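Local coordinates for glutathione S-transferase, N-terminal domain protein (Pseudomonas putida, PDB 4NAX) that binds one glutathione disulfide molecule per subunit and probably acts as a glutathione-dependent transferase, at residues 64-68 against 85-89; 157-162 against 201-207; 165-171 against 207-213. All coordinates share one frame; numbering follows the deposited sequence. Where two conformers were deposited one is given.

Contact 1 (64-68 against 85-89); sequences SLSAN and LPLFE. With GDS (oxidized glutathione disulfide), chain C; GOL (glycerol), chain D.
Phe88 sets one face of its ring against the backbone of 66-68. Ala67 N lies over that face, toward the rim, and is 3.6 Å from Phe88 CE1. Ala67 CB lies 4.0 Å from Phe88 CZ. Leu65 O and Asn68 CB approach the same ring obliquely, at CD1 and CE2. Phe88 CG stands between its backbone N and carbonyl carbon (chi1 64°), which turns the ring toward 66-68. Ser66 OG rests on Phe88 CB at 3.5 Å, but its hydrogen bond goes to Lys70 O. At the other end Leu65 CD1 packs on Pro86 CB at 3.7 Å, the two side chains crossing obliquely. No direct hydrogen bond joins the two segments.

The contact belongs to the thioredoxin-like N-terminal domain. Strand 85-88 is an outermost strand of its four-stranded mixed sheet, and 64-68 runs off the end of helix 60-65. Glu89 follows the strand as the N-cap residue of helix 90-101.

Here the contact opens onto the glutathione site. Glu89 OE1 accepts a bond of 2.7 Å from N6 of the disulfide, the amino group of a gamma-glutamyl arm. Ser90 OG binds the same ligand, as the acidic residue and serine do in many glutathione transferases. A water accepts from Asn68 ND2 and donates to Glu89 OE2, 2.8 Å from that oxygen. Asn68 ND2 also gives a nearly straight bond (170°) to O3 of a glycerol, at 3.0 Å. The glycerol probably comes from the crystallisation liquor. Further out, Arg159 of the second subunit donates to Asn68 OD1, which holds the amide from its other end. Trp118 of the second subunit meets the Phe88 ring edge-to-face.

Contact 2 (157-162 against 201-207); sequences SKRLLG and LVGFDQF
Leu161 and Phe207 meet in a CH-pi contact. Leu161 CB lies 3.7 Å from the centroid of the Phe207 ring, only 10° off the ring normal. Gln206 CG covers the centre of the opposite face, and Val202 O lies at the ring edge, in its plane.

The packing contacts continue from the branches of Leu161. Its CG sits beside the backbone N (chi1 -75°), and the two methyl groups point into the loop. CD1 meets Val202 CG2 at 3.8 Å, the side chains crossing at about a right angle. CD2 comes to the edge of the Phe204 ring, 4.3 Å from CE1. The extended Lys158 chain packs along the loop backbone, CG beside Val202 O and CE beside Leu201 O.

The polar links run through water and within the loop, and no direct hydrogen bond crosses. A water joins Lys158 NZ to Leu201 O, lying 2.8 Å from that oxygen. Within the loop, Gly203 O accepts from Gln206 N and Gln206 NE2, which reach it from opposite faces of its plane. The side-chain bond, NE2 to O, is 3.1 Å.

In the all-helical C-terminal domain of the GST fold, this joins helix 148-168 to the connection entering helix 208-219.

Contact 3 (165-171 against 207-213); sequences DRHLKGR and FKEVQRV
Glu209 and Asp165 meet at the start of helix 208-219. Glu209 CB lies 3.2 Å from Asp165 OD1. The next carbon, Glu209 CG, lies against the backbone oxygen Asp165 O at 3.4 Å. The chain bends here (chi2 -59°) and carries the carboxylate toward the turn at 168-171. Glu209 CD then comes near Lys169 CA. OE1 faces Lys169 NZ in a long salt bridge of 3.9 Å. OE2 has more partners. Arg212 NH2 meets it nearly along its C-O axis at 2.8 Å, and Arg212 NE meets it on the syn side, out of the carboxylate plane. A water donates to the same OE2 and accepts from Gly170 N.

The guanidinium of Arg212 is thus held side-on by Glu209 and presents its end to the turn. Arg212 NH1 and NH2 both bond to Arg171 O, each at 2.9 Å. Arg212 NH2 also makes a weak bond to Leu168 O. Glu209 therefore positions the arginine that grips the backbone of the type II turn from Leu168 to Arg171. Leu168 CD1 packs on Val213 CG2, and that same CG2 lies over one face of the Arg212 guanidinium, off its centre.

Asp165 serves the helix start itself. Its OD1 accepts a bond of 3.1 Å from Val210 N (160°) and a weak one from Glu209 N. A water joins OD2 to Lys208 N. The N-terminal end of helix 208-219, with its N-H groups turned to the carboxylate, would probably stabilise the negative charge on Asp165.

In the helical C-terminal domain of this GST, a carboxylate from helix 148-168 receives N-H groups of the first turn of helix 208-219, beside a Lys169-Glu209-Arg212 salt-bridge network.

Contacts 2 and 3 are neighbours, with centres 11 Å apart. They share Phe207 and both use helix 148-168. Phe204 CE1 also touches Val210 CG1, at 3.9 Å. Contact 1 stands apart in the N-terminal domain, on the opposite side of the chain's centre. Its centre is 33 Å from that of contact 2 and 34 Å from that of contact 3. Contact 1 holds Glu89 of the glutathione disulfide pocket, whereas in contact 2 the side chain of Ser157 is about 10 Å from a bound disulfide. Across the dimer, 64-68 packs against 157-162 of the second subunit, with Leu160 of that subunit on Asn68. No other protein chain of the assembly touches contact 3.

Contact 1 (64-68 against 85-89)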
loop_
_atom_site.group_PDB
_atom_site.type_symbol
_atom_site.label_atom_id
_atom_site.label_comp_id
_atom_site.label_asym_id
_atom_site.label_seq_id
_atom_site.Cartn_x
_atom_site.Cartn_y
_atom_site.Cartn_z
ATOM N N SER A 64 -20.146 -2.251 -6.371
ATOM C CA SER A 64 -20.734 -0.927 -6.142
ATOM C C SER A 64 -20.119 -0.227 -4.944
ATOM O O SER A 64 -20.104 1.000 -4.878
ATOM C CB SER A 64 -22.252 -0.992 -5.986
ATOM O OG SER A 64 -22.675 -1.590 -4.772
ATOM N N LEU A 65 -19.624 -1.002 -3.984
ATOM C CA LEU A 65 -18.884 -0.430 -2.879
ATOM C C LEU A 65 -17.386 -0.643 -3.069
ATOM O O LEU A 65 -16.599 0.294 -2.982
ATOM C CB LEU A 65 -19.354 -1.023 -1.570
ATOM C CG LEU A 65 -18.717 -0.345 -0.360
ATOM C CD1 LEU A 65 -19.651 -0.322 0.813
ATOM C CD2 LEU A 65 -17.404 -1.010 -0.005
ATOM N N SER A 66 -16.989 -1.873 -3.370
ATOM C CA SER A 66 -15.580 -2.222 -3.423
ATOM C C SER A 66 -15.115 -2.254 -4.875
ATOM O O SER A 66 -15.173 -3.284 -5.545
ATOM C CB SER A 66 -15.394 -3.549 -2.714
ATOM O OG SER A 66 -14.026 -3.743 -2.464
ATOM N N ALA A 67 -14.699 -1.083 -5.373
ATOM C CA ALA A 67 -14.575 -0.842 -6.813
ATOM C C ALA A 67 -13.534 -1.718 -7.484
ATOM O O ALA A 67 -13.630 -2.000 -8.675
ATOM C CB ALA A 67 -14.248 0.624 -7.104
ATOM N N ASN A 68 -12.520 -2.133 -6.735
ATOM C CA ASN A 68 -11.458 -2.997 -7.255
ATOM C C ASN A 68 -11.798 -4.478 -7.166
ATOM O O ASN A 68 -10.947 -5.314 -7.435
ATOM C CB ASN A 68 -10.170 -2.626 -6.529
ATOM C CG ASN A 68 -8.940 -3.325 -7.061
ATOM O OD1 ASN A 68 -8.713 -3.421 -8.269
ATOM N ND2 ASN A 68 -8.094 -3.768 -6.142
ATOM N N LEU A 85 -19.970 5.540 5.791
ATOM C CA LEU A 85 -18.714 5.619 5.070
ATOM C C LEU A 85 -18.413 4.271 4.425
ATOM O O LEU A 85 -18.194 3.296 5.152
ATOM C CB LEU A 85 -17.570 5.978 6.013
ATOM C CG LEU A 85 -16.210 6.105 5.321
ATOM C CD1 LEU A 85 -16.148 7.394 4.518
ATOM C CD2 LEU A 85 -15.056 6.025 6.292
ATOM N N PRO A 86 -18.394 4.208 3.089
ATOM C CA PRO A 86 -17.892 3.034 2.376
ATOM C C PRO A 86 -16.377 3.107 2.280
ATOM O O PRO A 86 -15.823 4.193 2.144
ATOM C CB PRO A 86 -18.508 3.187 1.002
ATOM C CG PRO A 86 -18.549 4.683 0.791
ATOM C CD PRO A 86 -18.772 5.281 2.155
ATOM N N LEU A 87 -15.698 1.969 2.377
ATOM C CA LEU A 87 -14.237 1.986 2.260
ATOM C C LEU A 87 -13.719 0.608 1.886
ATOM O O LEU A 87 -14.155 -0.400 2.438
ATOM C CB LEU A 87 -13.584 2.445 3.575
ATOM C CG LEU A 87 -12.215 3.094 3.465
ATOM C CD1 LEU A 87 -12.267 4.408 2.688
ATOM C CD2 LEU A 87 -11.643 3.338 4.844
ATOM N N PHE A 88 -12.766 0.582 0.969
ATOM C CA PHE A 88 -11.998 -0.622 0.674
ATOM C C PHE A 88 -10.503 -0.312 0.806
ATOM O O PHE A 88 -10.124 0.818 1.089
ATOM C CB PHE A 88 -12.435 -1.251 -0.651
ATOM C CG PHE A 88 -12.181 -0.402 -1.861
ATOM C CD1 PHE A 88 -13.149 0.492 -2.304
ATOM C CD2 PHE A 88 -11.002 -0.489 -2.542
ATOM C CE1 PHE A 88 -12.927 1.291 -3.402
ATOM C CE2 PHE A 88 -10.771 0.301 -3.653
ATOM C CZ PHE A 88 -11.743 1.184 -4.084
ATOM N N GLU A 89 -9.692 -1.351 0.606
ATOM C CA GLU A 89 -8.245 -1.415 0.849
ATOM C C GLU A 89 -7.975 -1.654 2.326
ATOM O O GLU A 89 -8.199 -0.776 3.171
ATOM C CB GLU A 89 -7.459 -0.200 0.362
ATOM C CG GLU A 89 -7.424 -0.068 -1.144
ATOM C CD GLU A 89 -6.629 -1.167 -1.824
ATOM O OE1 GLU A 89 -5.609 -1.622 -1.245
ATOM O OE2 GLU A 89 -7.037 -1.558 -2.950
HETATM N N1 GDS C . -6.289 -12.455 -8.459
HETATM C CA1 GDS C . -5.383 -13.009 -7.455
HETATM C C1 GDS C . -4.214 -13.711 -8.109
HETATM O OE1 GDS C . -3.170 -13.862 -7.431
HETATM O OE2 GDS C . -4.300 -14.124 -9.286
HETATM C CB1 GDS C . -6.152 -13.996 -6.570
HETATM C CG1 GDS C . -5.457 -14.336 -5.244
HETATM C CD1 GDS C . -5.377 -13.133 -4.338
HETATM O O1 GDS C . -6.199 -12.240 -4.415
HETATM N N2 GDS C . -4.357 -13.127 -3.488
HETATM C CA2 GDS C . -4.163 -12.091 -2.493
HETATM C C2 GDS C . -2.887 -11.333 -2.741
HETATM O O2 GDS C . -1.875 -11.910 -3.123
HETATM C CB2 GDS C . -4.113 -12.712 -1.096
HETATM S SG2 GDS C . -5.659 -13.403 -0.519
HETATM N N3 GDS C . -2.908 -10.029 -2.475
HETATM C CA3 GDS C . -1.750 -9.175 -2.681
HETATM C C3 GDS C . -1.652 -8.012 -1.718
HETATM O OE3 GDS C . -0.993 -7.025 -2.109
HETATM O OE4 GDS C . -2.158 -8.142 -0.598
HETATM N N4 GDS C . -9.073 -11.319 -4.337
HETATM C CA4 GDS C . -10.224 -11.514 -5.191
HETATM C C4 GDS C . -9.890 -11.518 -6.657
HETATM O OE5 GDS C . -10.819 -11.720 -7.493
HETATM O OE6 GDS C . -8.685 -11.366 -6.986
HETATM C C5 GDS C . -9.176 -10.633 -3.206
HETATM O O5 GDS C . -10.230 -10.110 -2.862
HETATM C CA5 GDS C . -7.944 -10.551 -2.331
HETATM N N5 GDS C . -7.800 -9.202 -1.794
HETATM C CB5 GDS C . -8.095 -11.569 -1.200
HETATM S SG5 GDS C . -6.766 -11.562 0.005
HETATM C CA6 GDS C . -5.655 -4.820 -1.225
HETATM C C6 GDS C . -5.937 -4.729 0.244
HETATM O OE7 GDS C . -7.135 -4.753 0.619
HETATM O OE8 GDS C . -4.957 -4.625 1.018
HETATM N N6 GDS C . -4.436 -4.048 -1.541
HETATM C CB6 GDS C . -5.483 -6.283 -1.639
HETATM C CG6 GDS C . -6.779 -7.077 -1.446
HETATM C CD6 GDS C . -6.703 -8.470 -2.009
HETATM O O6 GDS C . -5.692 -8.892 -2.582
HETATM C C1 GOL D . -4.824 -3.062 -4.844
HETATM O O1 GOL D . -5.950 -3.453 -4.067
HETATM C C2 GOL D . -4.069 -4.401 -5.111
HETATM O O2 GOL D . -3.364 -4.819 -3.949
HETATM C C3 GOL D . -4.968 -5.583 -5.497
HETATM O O3 GOL D . -5.558 -5.325 -6.768
HETATM O O HOH W 1 -9.163 -3.372 -3.110
#

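Contact 2 (157-162 against 201-207)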
loop_
_atom_site.group_PDB
_atom_site.type_symbol
_atom_site.label_atom_id
_atom_site.label_comp_id
_atom_site.label_asym_id
_atom_site.label_seq_id
_atom_site.Cartn_x
_atom_site.Cartn_y
_atom_site.Cartn_z
ATOM N N SER A 157 11.035 -11.832 -1.411
ATOM C CA SER A 157 10.393 -12.088 -0.128
ATOM C C SER A 157 11.411 -12.317 0.976
ATOM O O SER A 157 11.230 -11.850 2.094
ATOM C CB SER A 157 9.414 -13.262 -0.247
ATOM O OG SER A 157 8.345 -12.905 -1.111
ATOM N N LYS A 158 12.491 -13.042 0.666
ATOM C CA LYS A 158 13.603 -13.188 1.605
ATOM C C LYS A 158 14.202 -11.831 1.959
ATOM O O LYS A 158 14.508 -11.580 3.121
ATOM C CB LYS A 158 14.692 -14.091 1.033
ATOM C CG LYS A 158 14.366 -15.554 0.923
ATOM C CD LYS A 158 15.565 -16.260 0.265
ATOM C CE LYS A 158 15.544 -17.771 0.316
ATOM N NZ LYS A 158 16.849 -18.295 -0.200
ATOM N N ARG A 159 14.394 -10.971 0.967
ATOM C CA ARG A 159 14.950 -9.634 1.209
ATOM C C ARG A 159 14.049 -8.841 2.170
ATOM O O ARG A 159 14.506 -8.241 3.142
ATOM C CB ARG A 159 15.154 -8.860 -0.106
ATOM C CG ARG A 159 15.986 -7.599 0.051
ATOM C CD ARG A 159 15.912 -6.713 -1.179
ATOM N NE ARG A 159 14.558 -6.213 -1.348
ATOM C CZ ARG A 159 14.007 -5.240 -0.620
ATOM N NH1 ARG A 159 14.718 -4.558 0.272
ATOM N NH2 ARG A 159 12.733 -4.941 -0.789
ATOM N N LEU A 160 12.747 -8.866 1.916
ATOM C CA LEU A 160 11.761 -8.201 2.776
ATOM C C LEU A 160 11.748 -8.766 4.186
ATOM O O LEU A 160 11.677 -8.007 5.167
ATOM C CB LEU A 160 10.349 -8.325 2.165
ATOM C CG LEU A 160 10.116 -7.535 0.869
ATOM C CD1 LEU A 160 8.858 -7.999 0.151
ATOM C CD2 LEU A 160 10.042 -6.046 1.123
ATOM N N LEU A 161 11.847 -10.090 4.297
ATOM C CA LEU A 161 11.966 -10.709 5.614
ATOM C C LEU A 161 13.203 -10.234 6.369
ATOM O O LEU A 161 13.155 -10.038 7.576
ATOM C CB LEU A 161 11.953 -12.236 5.510
ATOM C CG LEU A 161 10.570 -12.830 5.221
ATOM C CD1 LEU A 161 10.682 -14.264 4.725
ATOM C CD2 LEU A 161 9.649 -12.765 6.437
ATOM N N GLY A 162 14.306 -10.052 5.647
ATOM C CA GLY A 162 15.518 -9.541 6.252
ATOM C C GLY A 162 15.353 -8.127 6.772
ATOM O O GLY A 162 15.846 -7.786 7.847
ATOM N N LEU A 201 11.342 -22.726 1.434
ATOM C CA LEU A 201 11.671 -21.931 0.246
ATOM C C LEU A 201 12.272 -20.554 0.605
ATOM O O LEU A 201 13.178 -20.073 -0.054
ATOM C CB LEU A 201 10.416 -21.699 -0.611
ATOM C CG LEU A 201 10.241 -22.148 -2.051
ATOM C CD1 LEU A 201 9.085 -21.318 -2.611
ATOM C CD2 LEU A 201 11.514 -21.991 -2.867
ATOM N N VAL A 202 11.718 -19.881 1.604
ATOM C CA VAL A 202 12.250 -18.567 1.991
ATOM C C VAL A 202 13.280 -18.622 3.114
ATOM O O VAL A 202 13.725 -17.581 3.586
ATOM C CB VAL A 202 11.136 -17.559 2.360
ATOM C CG1 VAL A 202 10.142 -17.417 1.207
ATOM C CG2 VAL A 202 10.448 -17.932 3.666
ATOM N N GLY A 203 13.671 -19.824 3.535
ATOM C CA GLY A 203 14.683 -19.976 4.577
ATOM C C GLY A 203 14.248 -19.299 5.861
ATOM O O GLY A 203 15.015 -18.571 6.486
ATOM N N PHE A 204 13.007 -19.552 6.267
ATOM C CA PHE A 204 12.369 -18.803 7.356
ATOM C C PHE A 204 13.093 -18.940 8.683
ATOM O O PHE A 204 13.098 -18.016 9.499
ATOM C CB PHE A 204 10.905 -19.241 7.538
ATOM C CG PHE A 204 10.114 -18.349 8.462
ATOM C CD1 PHE A 204 9.942 -16.999 8.168
ATOM C CD2 PHE A 204 9.511 -18.853 9.599
ATOM C CE1 PHE A 204 9.219 -16.181 9.003
ATOM C CE2 PHE A 204 8.773 -18.035 10.429
ATOM C CZ PHE A 204 8.631 -16.695 10.136
ATOM N N ASP A 205 13.711 -20.096 8.905
ATOM C CA ASP A 205 14.365 -20.335 10.176
ATOM C C ASP A 205 15.547 -19.395 10.420
ATOM O O ASP A 205 16.009 -19.282 11.560
ATOM C CB ASP A 205 14.731 -21.812 10.347
ATOM C CG ASP A 205 13.520 -22.652 10.682
ATOM O OD1 ASP A 205 12.824 -22.330 11.671
ATOM O OD2 ASP A 205 13.246 -23.622 9.950
ATOM N N GLN A 206 16.010 -18.684 9.388
ATOM C CA GLN A 206 17.075 -17.713 9.612
ATOM C C GLN A 206 16.589 -16.378 10.207
ATOM O O GLN A 206 17.403 -15.585 10.676
ATOM C CB GLN A 206 17.886 -17.479 8.339
ATOM C CG GLN A 206 17.265 -16.554 7.319
ATOM C CD GLN A 206 17.967 -16.638 5.974
ATOM O OE1 GLN A 206 19.127 -16.253 5.855
ATOM N NE2 GLN A 206 17.265 -17.136 4.952
ATOM N N PHE A 207 15.280 -16.119 10.198
ATOM C CA PHE A 207 14.740 -14.837 10.656
ATOM C C PHE A 207 14.181 -14.977 12.060
ATOM O O PHE A 207 12.971 -15.096 12.268
ATOM C CB PHE A 207 13.690 -14.328 9.662
ATOM C CG PHE A 207 14.203 -14.260 8.238
ATOM C CD1 PHE A 207 15.160 -13.307 7.868
ATOM C CD2 PHE A 207 13.755 -15.153 7.277
ATOM C CE1 PHE A 207 15.653 -13.272 6.579
ATOM C CE2 PHE A 207 14.233 -15.107 5.982
ATOM C CZ PHE A 207 15.180 -14.162 5.633
HETATM O O HOH W 2 15.512 -20.690 -1.384
#

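Contact 3 (165-171 against 207-213)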
loop_
_atom_site.group_PDB
_atom_site.type_symbol
_atom_site.label_atom_id
_atom_site.label_comp_id
_atom_site.label_asym_id
_atom_site.label_seq_id
_atom_site.Cartn_x
_atom_site.Cartn_y
_atom_site.Cartn_z
ATOM N N ASP A 165 13.450 -8.481 9.898
ATOM C CA ASP A 165 14.217 -9.143 10.939
ATOM C C ASP A 165 15.210 -8.182 11.580
ATOM O O ASP A 165 15.360 -8.141 12.805
ATOM C CB ASP A 165 14.939 -10.352 10.354
ATOM C CG ASP A 165 15.414 -11.311 11.406
ATOM O OD1 ASP A 165 14.567 -11.916 12.081
ATOM O OD2 ASP A 165 16.649 -11.470 11.534
ATOM N N ARG A 166 15.916 -7.423 10.746
ATOM C CA ARG A 166 16.884 -6.466 11.251
ATOM C C ARG A 166 16.177 -5.380 12.045
ATOM O O ARG A 166 16.679 -4.907 13.073
ATOM C CB ARG A 166 17.734 -5.874 10.132
ATOM C CG ARG A 166 18.667 -6.914 9.508
ATOM C CD ARG A 166 19.635 -6.302 8.500
ATOM N NE ARG A 166 18.931 -5.695 7.370
ATOM C CZ ARG A 166 18.478 -6.350 6.299
ATOM N NH1 ARG A 166 17.839 -5.691 5.338
ATOM N NH2 ARG A 166 18.665 -7.653 6.175
ATOM N N HIS A 167 15.014 -4.950 11.559
ATOM C CA HIS A 167 14.278 -3.910 12.255
ATOM C C HIS A 167 13.819 -4.368 13.648
ATOM O O HIS A 167 13.815 -3.594 14.604
ATOM C CB HIS A 167 13.067 -3.478 11.417
ATOM C CG HIS A 167 12.223 -2.465 12.106
ATOM N ND1 HIS A 167 12.642 -1.172 12.300
ATOM C CD2 HIS A 167 11.028 -2.574 12.726
ATOM C CE1 HIS A 167 11.720 -0.519 12.985
ATOM N NE2 HIS A 167 10.732 -1.348 13.253
ATOM N N LEU A 168 13.385 -5.617 13.740
ATOM C CA LEU A 168 12.770 -6.130 14.965
ATOM C C LEU A 168 13.767 -6.560 16.042
ATOM O O LEU A 168 13.389 -6.800 17.184
ATOM C CB LEU A 168 11.819 -7.285 14.626
ATOM C CG LEU A 168 10.544 -6.822 13.908
ATOM C CD1 LEU A 168 9.823 -8.025 13.323
ATOM C CD2 LEU A 168 9.614 -6.045 14.843
ATOM N N LYS A 169 15.035 -6.663 15.688
ATOM C CA LYS A 169 16.042 -6.966 16.692
ATOM C C LYS A 169 15.987 -5.953 17.830
ATOM O O LYS A 169 16.034 -4.758 17.603
ATOM C CB LYS A 169 17.438 -6.993 16.081
ATOM C CG LYS A 169 18.473 -7.437 17.098
ATOM C CD LYS A 169 19.758 -7.932 16.481
ATOM C CE LYS A 169 20.675 -8.462 17.570
ATOM N NZ LYS A 169 20.165 -9.719 18.188
ATOM N N GLY A 170 15.848 -6.445 19.059
ATOM C CA GLY A 170 15.771 -5.570 20.230
ATOM C C GLY A 170 14.422 -4.920 20.505
ATOM O O GLY A 170 14.307 -4.126 21.432
ATOM N N ARG A 171 13.422 -5.244 19.689
ATOM C CA ARG A 171 12.096 -4.605 19.735
ATOM C C ARG A 171 11.001 -5.638 19.923
ATOM O O ARG A 171 11.148 -6.786 19.508
ATOM C CB ARG A 171 11.739 -3.961 18.388
ATOM C CG ARG A 171 12.679 -2.949 17.818
ATOM C CD ARG A 171 11.966 -2.325 16.656
ATOM N NE ARG A 171 10.914 -1.474 17.173
ATOM C CZ ARG A 171 10.986 -0.150 17.201
ATOM N NH1 ARG A 171 12.065 0.473 16.731
ATOM N NH2 ARG A 171 9.988 0.556 17.717
ATOM N N PHE A 207 15.280 -16.119 10.198
ATOM C CA PHE A 207 14.740 -14.837 10.656
ATOM C C PHE A 207 14.181 -14.977 12.060
ATOM O O PHE A 207 12.971 -15.096 12.268
ATOM C CB PHE A 207 13.690 -14.328 9.662
ATOM C CG PHE A 207 14.203 -14.260 8.238
ATOM C CD1 PHE A 207 15.160 -13.307 7.868
ATOM C CD2 PHE A 207 13.755 -15.153 7.277
ATOM C CE1 PHE A 207 15.653 -13.272 6.579
ATOM C CE2 PHE A 207 14.233 -15.107 5.982
ATOM C CZ PHE A 207 15.180 -14.162 5.633
ATOM N N LYS A 208 15.094 -15.009 13.026
ATOM C CA LYS A 208 14.724 -15.325 14.405
ATOM C C LYS A 208 13.869 -14.251 15.041
ATOM O O LYS A 208 13.022 -14.543 15.893
ATOM C CB LYS A 208 15.967 -15.549 15.266
ATOM C CG LYS A 208 16.841 -16.714 14.806
ATOM C CD LYS A 208 16.072 -18.031 14.787
ATOM C CE LYS A 208 16.984 -19.245 14.864
ATOM N NZ LYS A 208 17.842 -19.368 13.656
ATOM N N GLU A 209 14.079 -13.007 14.629
ATOM C CA GLU A 209 13.300 -11.908 15.198
ATOM C C GLU A 209 11.876 -11.923 14.640
ATOM O O GLU A 209 10.907 -11.739 15.374
ATOM C CB GLU A 209 13.957 -10.551 14.952
ATOM C CG GLU A 209 15.437 -10.479 15.327
ATOM C CD GLU A 209 15.700 -10.794 16.788
ATOM O OE1 GLU A 209 16.762 -11.374 17.088
ATOM O OE2 GLU A 209 14.851 -10.469 17.632
ATOM N N VAL A 210 11.746 -12.148 13.339
ATOM C CA VAL A 210 10.423 -12.292 12.737
ATOM C C VAL A 210 9.671 -13.464 13.378
ATOM O O VAL A 210 8.488 -13.356 13.687
ATOM C CB VAL A 210 10.513 -12.490 11.222
ATOM C CG1 VAL A 210 9.129 -12.659 10.622
ATOM C CG2 VAL A 210 11.211 -11.306 10.558
ATOM N N GLN A 211 10.365 -14.588 13.600
ATOM C CA GLN A 211 9.743 -15.745 14.249
ATOM C C GLN A 211 9.233 -15.397 15.642
ATOM O O GLN A 211 8.121 -15.761 16.018
ATOM C CB GLN A 211 10.740 -16.891 14.382
ATOM C CG GLN A 211 11.092 -17.587 13.085
ATOM C CD GLN A 211 12.234 -18.565 13.264
ATOM O OE1 GLN A 211 13.131 -18.648 12.427
ATOM N NE2 GLN A 211 12.219 -19.291 14.376
ATOM N N ARG A 212 10.063 -14.699 16.411
ATOM C CA ARG A 212 9.706 -14.311 17.765
ATOM C C ARG A 212 8.460 -13.432 17.795
ATOM O O ARG A 212 7.536 -13.666 18.580
ATOM C CB ARG A 212 10.874 -13.592 18.431
ATOM C CG ARG A 212 10.552 -12.921 19.754
ATOM C CD ARG A 212 11.803 -12.310 20.374
ATOM N NE ARG A 212 12.379 -11.290 19.489
ATOM C CZ ARG A 212 11.943 -10.037 19.393
ATOM N NH1 ARG A 212 10.940 -9.602 20.141
ATOM N NH2 ARG A 212 12.502 -9.210 18.526
ATOM N N VAL A 213 8.443 -12.404 16.956
ATOM C CA VAL A 213 7.331 -11.453 16.969
ATOM C C VAL A 213 6.056 -12.092 16.376
ATOM O O VAL A 213 4.954 -11.877 16.894
ATOM C CB VAL A 213 7.730 -10.133 16.293
ATOM C CG1 VAL A 213 6.551 -9.178 16.262
ATOM C CG2 VAL A 213 8.887 -9.508 17.061
HETATM O O HOH W 3 17.666 -13.441 13.115
HETATM O O HOH W 4 15.807 -9.189 19.871
#